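Local coordinates for protein methyltransferase (Streptomyces avermitilis, PDB 3GIW) that is of unknown function but binds S-adenosyl-L-homocysteine and is probably an S-adenosylmethionine-dependent methyltransferase with a Rossmann-like fold, at residues D46-E51 with G211-E216; W52-V57 with D264-M269; A144-A149 with R184-P189. All coordinates share one frame; numbering follows the deposited sequence.

Contact 1. Residues D46-E51 with G211-E216; sequences DAMSRE and GRVARE
E51 and R212 form a two-pronged salt bridge between two helices. R212 grips side-on. R212 NE donates to E51 OE1 at 3.1 Å, and R212 NH2 to E51 OE2 at 2.9 Å. Both bonds are nearly straight. The carboxylate lies at the edge of the guanidinium, close to its plane. The grip is not coplanar, because the two flat groups are turned 63° apart. Both nitrogens therefore meet the oxygens from above the carboxylate plane. The bend of E51 at chi2 (-68°) sets CD, and with it the carboxylate, beside R212.

E51 OE2 also comes within 4.2 Å of E216 OE2. A water mediates between these like charges, donating to E51 OE2 and to E216 OE2 at 2.6 Å each. R212, and R220 on E216 OE1, would further ease the repulsion.

Away from the charges the contact is mainly carbon packing. The side chains of selenomethionine M48 and E216 slide past each other in opposite directions. E216 takes part through its CB, 4.0 Å from M48 CG. V213 CG2 rests 3.6 Å from the backbone O of M48. L55 backs M48, and W52 backs V213. The helix segments are antiparallel (163°), with axes 8.9 Å apart. This is an antiparallel helix pair with a buried apolar side and a salt-bridged outer side, joining helix 39-51 to helix 207-219 in the methyltransferase fold.

Contact 2. Residues W52-V57 with D264-M269; sequences WPALPV and DEDIAM
W52 and A54 meet E265, D266 and A268 where the turn between helices 39-51 and 55-75 packs on the loop leading into strand 269-275. That strand is inserted antiparallel in the sheet order 3-2-1-4-5-7-6, as in class I methyltransferases.

The indole of W52 comes in with its six-membered ring. W52 CZ2 lies 3.4 Å from the backbone O of E265, which sits at the ring edge in its plane. W52 CH2 touches A268 CB at 3.6 Å, from an oblique direction. A54 CB packs 3.4 Å from D266 OD1 and also meets D266 CB. V57 CG1 lies 4.2 Å from D266 CB. I267 CD1 reaches the same valine. D266 O is buried here and has no polar partner in the model.

The second shell fixes these groups. The chain makes a type I beta turn from W52 to L55, and A54 CB lies over one face of the W52 indole, offset toward the rim. H58 meets that indole with its ring plane tilted, and also bonds to A268 N through ND1. Residues E209 and V210 of helix 207-219 pack on W52 as well. R263, just before the segment in the same loop, forms a salt bridge with D266 OD1.

One water joins the two segments. It accepts from W52 NE1 at 3.0 Å, and both E265 OE1 and D266 OD1 lie 2.8 Å from its oxygen.

Contact 3. Residues A144-A149 with R184-P189; sequences ASILDA and RRLLEP
L147 is the centre of this contact and meets three residues of the second segment. L147 CG lies 4.1 Å from L186 CD2, and the two leucines cross obliquely. L147 CG is anti to its carbonyl carbon (chi1 -61°), which brings it to L186. I146 adds a looser touch, with I146 CD1 4.4 Å from L186 CD2. These three side chains form the buried part, and they meet through carbon alone. The backbone O of L186 is buried there too and has no polar partner in the model. By contrast, L147 O is bonded to R153 NE.

The outer side is different. P189 is partly exposed. It and L147 reach toward each other tip to tip. P189 CG sits 3.9 Å from L147 CD1 and equally far from L147 CD2, so it faces the fork of the leucine. R185 is exposed and lies over the rim of the leucine cluster. Its chain bends at chi2 (58°), and R185 NH1 comes 3.5 Å from L147 CD1. The methyl approaches the guanidinium obliquely, while P189 CD lies at the edge of that group, in its plane. This is a van der Waals contact on the apolar carbons of L147, not a charge pairing. D148 OD2 is 6.7 Å from R185 NH2, too far for an ion pair. R185 also touches a crystal neighbour, so its pose may partly reflect the lattice.

Helix 143-147 follows edge strand 132-137, and its I146 side chain is about 4 Å from that of M140, an S-adenosyl-L-homocysteine-binding residue. Helix 179-187 comes between strands 163-167 and 195-201. Contact 3 thus packs the end of one connecting helix against the end of another, with P143 also touching R185 and L186.

How the contacts relate
From the N terminus, the chain first enters a contact on helix 39-51, which supplies 46-51 to contact 1. The chain then turns directly into 52-57, the first half of contact 2. Contact 3 closes a short loop, 144-149 to 184-189, around strand 163-167. It is nested inside the loops of both other contacts. Contact 1 closes next at 211-216, and contact 2 closes last at 264-269, so these two loops cross. Contacts 1 and 2 also touch, with centres about 11 Å apart. Together they tie the N-terminal helices to helix 207-219 and the approach to strand 269-275. Contact 3 lies on the opposite side of the chain's centre, beside edge strand 132-137.

Contact 1. Residues D46-E51 with G211-E216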
# COMPACT_ATOMS: atom_id res chain seq x y z
N ASP A 46 -6.61 -9.45 -17.42
CA ASP A 46 -6.68 -10.74 -18.12
C ASP A 46 -5.39 -11.01 -18.92
O ASP A 46 -4.88 -12.14 -18.89
CB ASP A 46 -7.92 -10.82 -19.01
CG ASP A 46 -9.20 -10.95 -18.23
OD1 ASP A 46 -9.18 -11.20 -17.01
OD2 ASP A 46 -10.28 -10.84 -18.87
N ALA A 47 -4.85 -10.01 -19.59
CA ALA A 47 -3.57 -10.16 -20.31
C ALA A 47 -2.44 -10.49 -19.33
O ALA A 47 -1.56 -11.31 -19.62
CB ALA A 47 -3.22 -8.89 -21.12
N MSE A 48 -2.44 -9.84 -18.17
CA MSE A 48 -1.38 -10.07 -17.20
C MSE A 48 -1.45 -11.44 -16.55
O MSE A 48 -0.42 -12.11 -16.34
CB MSE A 48 -1.43 -9.00 -16.14
CG MSE A 48 -1.13 -7.63 -16.69
SE MSE A 48 -1.64 -6.21 -15.43
CE MSE A 48 -0.99 -4.75 -16.52
N SER A 49 -2.67 -11.89 -16.23
CA SER A 49 -2.87 -13.24 -15.68
C SER A 49 -2.48 -14.34 -16.69
O SER A 49 -2.07 -15.42 -16.27
CB SER A 49 -4.31 -13.45 -15.21
OG SER A 49 -4.61 -12.62 -14.10
N ARG A 50 -2.60 -14.07 -18.00
CA ARG A 50 -2.15 -15.02 -19.01
C ARG A 50 -0.63 -15.20 -18.93
O ARG A 50 -0.11 -16.30 -19.12
CB ARG A 50 -2.60 -14.61 -20.42
CG ARG A 50 -4.07 -14.90 -20.72
CD ARG A 50 -4.50 -14.32 -22.08
NE ARG A 50 -5.93 -14.54 -22.32
CZ ARG A 50 -6.56 -14.10 -23.40
NH1 ARG A 50 -5.89 -13.42 -24.33
NH2 ARG A 50 -7.86 -14.35 -23.57
N GLU A 51 0.09 -14.11 -18.67
CA GLU A 51 1.55 -14.16 -18.51
C GLU A 51 1.97 -14.77 -17.17
O GLU A 51 2.97 -15.48 -17.09
CB GLU A 51 2.16 -12.75 -18.64
CG GLU A 51 1.92 -12.10 -20.00
CD GLU A 51 2.66 -12.79 -21.14
OE1 GLU A 51 3.64 -13.52 -20.90
OE2 GLU A 51 2.27 -12.57 -22.30
N GLY A 211 8.53 -10.18 -15.02
CA GLY A 211 9.02 -9.25 -16.05
C GLY A 211 8.02 -9.00 -17.15
O GLY A 211 7.83 -7.85 -17.58
N ARG A 212 7.39 -10.05 -17.65
CA ARG A 212 6.38 -9.90 -18.68
C ARG A 212 5.19 -9.07 -18.18
O ARG A 212 4.67 -8.20 -18.92
CB ARG A 212 5.93 -11.28 -19.20
CG ARG A 212 6.97 -12.00 -20.06
CD ARG A 212 7.03 -11.40 -21.44
NE ARG A 212 5.82 -11.74 -22.20
CZ ARG A 212 5.63 -11.48 -23.49
NH1 ARG A 212 6.57 -10.89 -24.22
NH2 ARG A 212 4.49 -11.83 -24.08
N VAL A 213 4.78 -9.32 -16.94
CA VAL A 213 3.68 -8.52 -16.33
C VAL A 213 4.09 -7.04 -16.27
O VAL A 213 3.34 -6.16 -16.67
CB VAL A 213 3.26 -9.06 -14.95
CG1 VAL A 213 2.32 -8.06 -14.19
CG2 VAL A 213 2.54 -10.41 -15.12
N ALA A 214 5.31 -6.77 -15.84
CA ALA A 214 5.78 -5.39 -15.75
C ALA A 214 5.77 -4.72 -17.12
O ALA A 214 5.42 -3.54 -17.24
CB ALA A 214 7.17 -5.33 -15.11
N ARG A 215 6.13 -5.47 -18.16
CA ARG A 215 6.12 -4.92 -19.50
C ARG A 215 4.69 -4.68 -20.02
O ARG A 215 4.50 -3.73 -20.80
CB ARG A 215 7.00 -5.74 -20.44
CG ARG A 215 8.48 -5.69 -19.99
CD ARG A 215 9.46 -6.27 -20.97
NE ARG A 215 9.45 -7.73 -21.08
CZ ARG A 215 10.12 -8.56 -20.26
NH1 ARG A 215 10.78 -8.12 -19.21
NH2 ARG A 215 10.08 -9.86 -20.52
N GLU A 216 3.71 -5.47 -19.56
CA GLU A 216 2.31 -5.17 -19.88
C GLU A 216 1.86 -3.87 -19.22
O GLU A 216 1.13 -3.07 -19.82
CB GLU A 216 1.40 -6.32 -19.44
CG GLU A 216 1.61 -7.66 -20.16
CD GLU A 216 1.26 -7.63 -21.63
OE1 GLU A 216 0.34 -6.88 -21.99
OE2 GLU A 216 1.92 -8.34 -22.42
O HOH W 1 0.92 -10.62 -23.32

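Contact 2. Residues W52-V57 with D264-M269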
# COMPACT_ATOMS: atom_id res chain seq x y z
N TRP A 52 1.19 -14.50 -16.12
CA TRP A 52 1.53 -14.95 -14.77
C TRP A 52 0.26 -15.39 -14.05
O TRP A 52 -0.45 -14.57 -13.44
CB TRP A 52 2.23 -13.83 -13.98
CG TRP A 52 2.83 -14.26 -12.67
CD1 TRP A 52 3.41 -15.45 -12.37
CD2 TRP A 52 2.92 -13.45 -11.50
NE1 TRP A 52 3.89 -15.43 -11.09
CE2 TRP A 52 3.57 -14.22 -10.51
CE3 TRP A 52 2.50 -12.17 -11.18
CZ2 TRP A 52 3.83 -13.72 -9.23
CZ3 TRP A 52 2.72 -11.68 -9.91
CH2 TRP A 52 3.39 -12.45 -8.94
N PRO A 53 -0.06 -16.68 -14.16
CA PRO A 53 -1.28 -17.20 -13.53
C PRO A 53 -1.44 -16.91 -12.04
O PRO A 53 -2.59 -16.81 -11.56
CB PRO A 53 -1.26 -18.70 -13.85
CG PRO A 53 -0.49 -18.75 -15.18
CD PRO A 53 0.59 -17.70 -15.03
N ALA A 54 -0.33 -16.76 -11.33
CA ALA A 54 -0.36 -16.43 -9.90
C ALA A 54 -0.73 -14.99 -9.58
O ALA A 54 -0.84 -14.64 -8.39
CB ALA A 54 0.98 -16.77 -9.19
N LEU A 55 -0.94 -14.14 -10.59
CA LEU A 55 -1.26 -12.73 -10.29
C LEU A 55 -2.33 -12.54 -9.18
O LEU A 55 -2.14 -11.72 -8.26
CB LEU A 55 -1.59 -11.93 -11.58
CG LEU A 55 -1.83 -10.44 -11.38
CD1 LEU A 55 -0.57 -9.73 -10.93
CD2 LEU A 55 -2.40 -9.83 -12.67
N PRO A 56 -3.47 -13.27 -9.24
CA PRO A 56 -4.48 -13.09 -8.16
C PRO A 56 -3.99 -13.54 -6.79
O PRO A 56 -4.41 -12.99 -5.80
CB PRO A 56 -5.70 -13.89 -8.64
CG PRO A 56 -5.41 -14.26 -10.10
CD PRO A 56 -3.92 -14.17 -10.31
N VAL A 57 -3.16 -14.59 -6.72
CA VAL A 57 -2.61 -15.07 -5.45
C VAL A 57 -1.71 -13.97 -4.87
O VAL A 57 -1.81 -13.62 -3.69
CB VAL A 57 -1.82 -16.40 -5.67
CG1 VAL A 57 -0.97 -16.74 -4.46
CG2 VAL A 57 -2.80 -17.56 -6.01
N ASP A 264 7.00 -19.77 -3.51
CA ASP A 264 7.70 -18.48 -3.49
C ASP A 264 7.53 -17.74 -4.81
O ASP A 264 7.42 -16.52 -4.80
CB ASP A 264 9.18 -18.63 -3.12
CG ASP A 264 9.41 -19.10 -1.69
OD1 ASP A 264 8.46 -19.27 -0.89
OD2 ASP A 264 10.61 -19.24 -1.42
N GLU A 265 7.49 -18.46 -5.94
CA GLU A 265 7.38 -17.83 -7.23
C GLU A 265 6.02 -17.15 -7.45
O GLU A 265 5.88 -16.35 -8.35
CB GLU A 265 7.61 -18.80 -8.38
CG GLU A 265 6.64 -19.98 -8.48
CD GLU A 265 6.79 -20.66 -9.82
OE1 GLU A 265 6.24 -20.09 -10.82
OE2 GLU A 265 7.49 -21.70 -9.90
N ASP A 266 5.03 -17.49 -6.60
CA ASP A 266 3.67 -16.93 -6.72
C ASP A 266 3.49 -15.57 -6.02
O ASP A 266 2.39 -15.03 -6.03
CB ASP A 266 2.62 -17.93 -6.17
CG ASP A 266 2.63 -19.25 -6.89
OD1 ASP A 266 2.95 -19.29 -8.09
OD2 ASP A 266 2.32 -20.28 -6.22
N ILE A 267 4.55 -15.04 -5.41
CA ILE A 267 4.49 -13.83 -4.58
C ILE A 267 5.61 -12.89 -5.06
O ILE A 267 6.78 -13.27 -5.02
CB ILE A 267 4.65 -14.19 -3.05
CG1 ILE A 267 3.53 -15.11 -2.58
CG2 ILE A 267 4.77 -12.90 -2.19
CD1 ILE A 267 2.13 -14.48 -2.63
N ALA A 268 5.26 -11.68 -5.46
CA ALA A 268 6.23 -10.72 -6.00
C ALA A 268 6.25 -9.43 -5.18
O ALA A 268 6.53 -8.35 -5.74
CB ALA A 268 5.97 -10.43 -7.52
N MSE A 269 5.93 -9.50 -3.89
CA MSE A 269 6.03 -8.37 -2.96
C MSE A 269 6.89 -8.74 -1.79
O MSE A 269 6.64 -9.76 -1.16
CB MSE A 269 4.70 -7.96 -2.31
CG MSE A 269 3.72 -7.32 -3.11
SE MSE A 269 4.18 -5.61 -3.86
CE MSE A 269 2.37 -5.34 -4.40
O HOH W 2 4.19 -18.30 -10.41

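Contact 3. Residues A144-A149 with R184-P189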
# COMPACT_ATOMS: atom_id res chain seq x y z
N ALA A 144 4.42 18.11 0.41
CA ALA A 144 3.76 19.26 1.08
C ALA A 144 2.24 19.30 0.91
O ALA A 144 1.50 19.64 1.86
CB ALA A 144 4.36 20.60 0.60
N SER A 145 1.78 18.97 -0.29
CA SER A 145 0.34 18.85 -0.56
C SER A 145 -0.37 17.84 0.36
O SER A 145 -1.58 17.96 0.58
CB SER A 145 0.10 18.47 -2.03
OG SER A 145 0.49 17.15 -2.33
N ILE A 146 0.37 16.84 0.84
CA ILE A 146 -0.14 15.88 1.78
C ILE A 146 0.03 16.42 3.18
O ILE A 146 -0.93 16.53 3.91
CB ILE A 146 0.58 14.50 1.60
CG1 ILE A 146 0.31 13.97 0.17
CG2 ILE A 146 0.16 13.54 2.68
CD1 ILE A 146 1.05 12.70 -0.25
N LEU A 147 1.26 16.77 3.55
CA LEU A 147 1.59 17.09 4.96
C LEU A 147 0.92 18.39 5.47
O LEU A 147 0.59 18.50 6.66
CB LEU A 147 3.11 17.15 5.15
CG LEU A 147 3.89 15.86 4.85
CD1 LEU A 147 5.41 16.07 4.81
CD2 LEU A 147 3.50 14.85 5.87
N ASP A 148 0.68 19.33 4.58
CA ASP A 148 -0.02 20.58 4.92
C ASP A 148 -1.51 20.61 4.57
O ASP A 148 -2.16 21.66 4.70
CB ASP A 148 0.64 21.77 4.23
CG ASP A 148 2.04 22.00 4.71
OD1 ASP A 148 2.31 21.68 5.90
OD2 ASP A 148 2.85 22.48 3.89
N ALA A 149 -2.05 19.46 4.13
CA ALA A 149 -3.47 19.38 3.79
C ALA A 149 -4.29 19.62 5.04
O ALA A 149 -4.05 19.02 6.08
CB ALA A 149 -3.81 17.99 3.19
N ARG A 184 11.04 9.01 2.57
CA ARG A 184 11.72 9.49 3.76
C ARG A 184 11.34 10.96 4.04
O ARG A 184 11.36 11.38 5.19
CB ARG A 184 13.21 9.18 3.69
CG ARG A 184 13.39 7.61 3.63
CD ARG A 184 12.82 6.86 4.88
NE ARG A 184 13.64 7.26 6.04
CZ ARG A 184 14.66 6.57 6.52
NH1 ARG A 184 14.95 5.38 6.04
NH2 ARG A 184 15.37 7.07 7.53
N ARG A 185 10.98 11.74 3.03
CA ARG A 185 10.46 13.10 3.25
C ARG A 185 9.10 13.09 3.97
O ARG A 185 8.84 13.92 4.83
CB ARG A 185 10.34 13.84 1.92
CG ARG A 185 9.79 15.24 2.00
CD ARG A 185 10.65 16.16 2.92
NE ARG A 185 10.01 17.46 3.10
CZ ARG A 185 9.15 17.75 4.07
NH1 ARG A 185 8.84 16.86 4.98
NH2 ARG A 185 8.60 18.97 4.14
N LEU A 186 8.25 12.13 3.63
CA LEU A 186 7.00 11.95 4.37
C LEU A 186 7.19 11.49 5.81
O LEU A 186 6.37 11.83 6.69
CB LEU A 186 6.07 10.96 3.65
CG LEU A 186 5.56 11.44 2.29
CD1 LEU A 186 4.98 10.28 1.45
CD2 LEU A 186 4.54 12.55 2.49
N LEU A 187 8.25 10.74 6.07
CA LEU A 187 8.52 10.24 7.42
C LEU A 187 9.14 11.33 8.32
O LEU A 187 9.03 11.28 9.55
CB LEU A 187 9.44 9.00 7.34
CG LEU A 187 9.66 8.17 8.63
CD1 LEU A 187 8.37 7.60 9.22
CD2 LEU A 187 10.63 7.01 8.34
N GLU A 188 9.82 12.31 7.72
CA GLU A 188 10.54 13.36 8.47
C GLU A 188 9.73 13.98 9.60
O GLU A 188 10.23 14.04 10.74
CB GLU A 188 11.01 14.46 7.50
CG GLU A 188 12.21 14.11 6.69
CD GLU A 188 13.49 14.10 7.48
OE1 GLU A 188 13.47 14.52 8.66
OE2 GLU A 188 14.53 13.66 6.90
N PRO A 189 8.51 14.49 9.32
CA PRO A 189 7.74 15.18 10.39
C PRO A 189 7.12 14.29 11.45
O PRO A 189 6.51 14.79 12.41
CB PRO A 189 6.64 15.91 9.61
CG PRO A 189 6.42 15.08 8.42
CD PRO A 189 7.80 14.59 8.03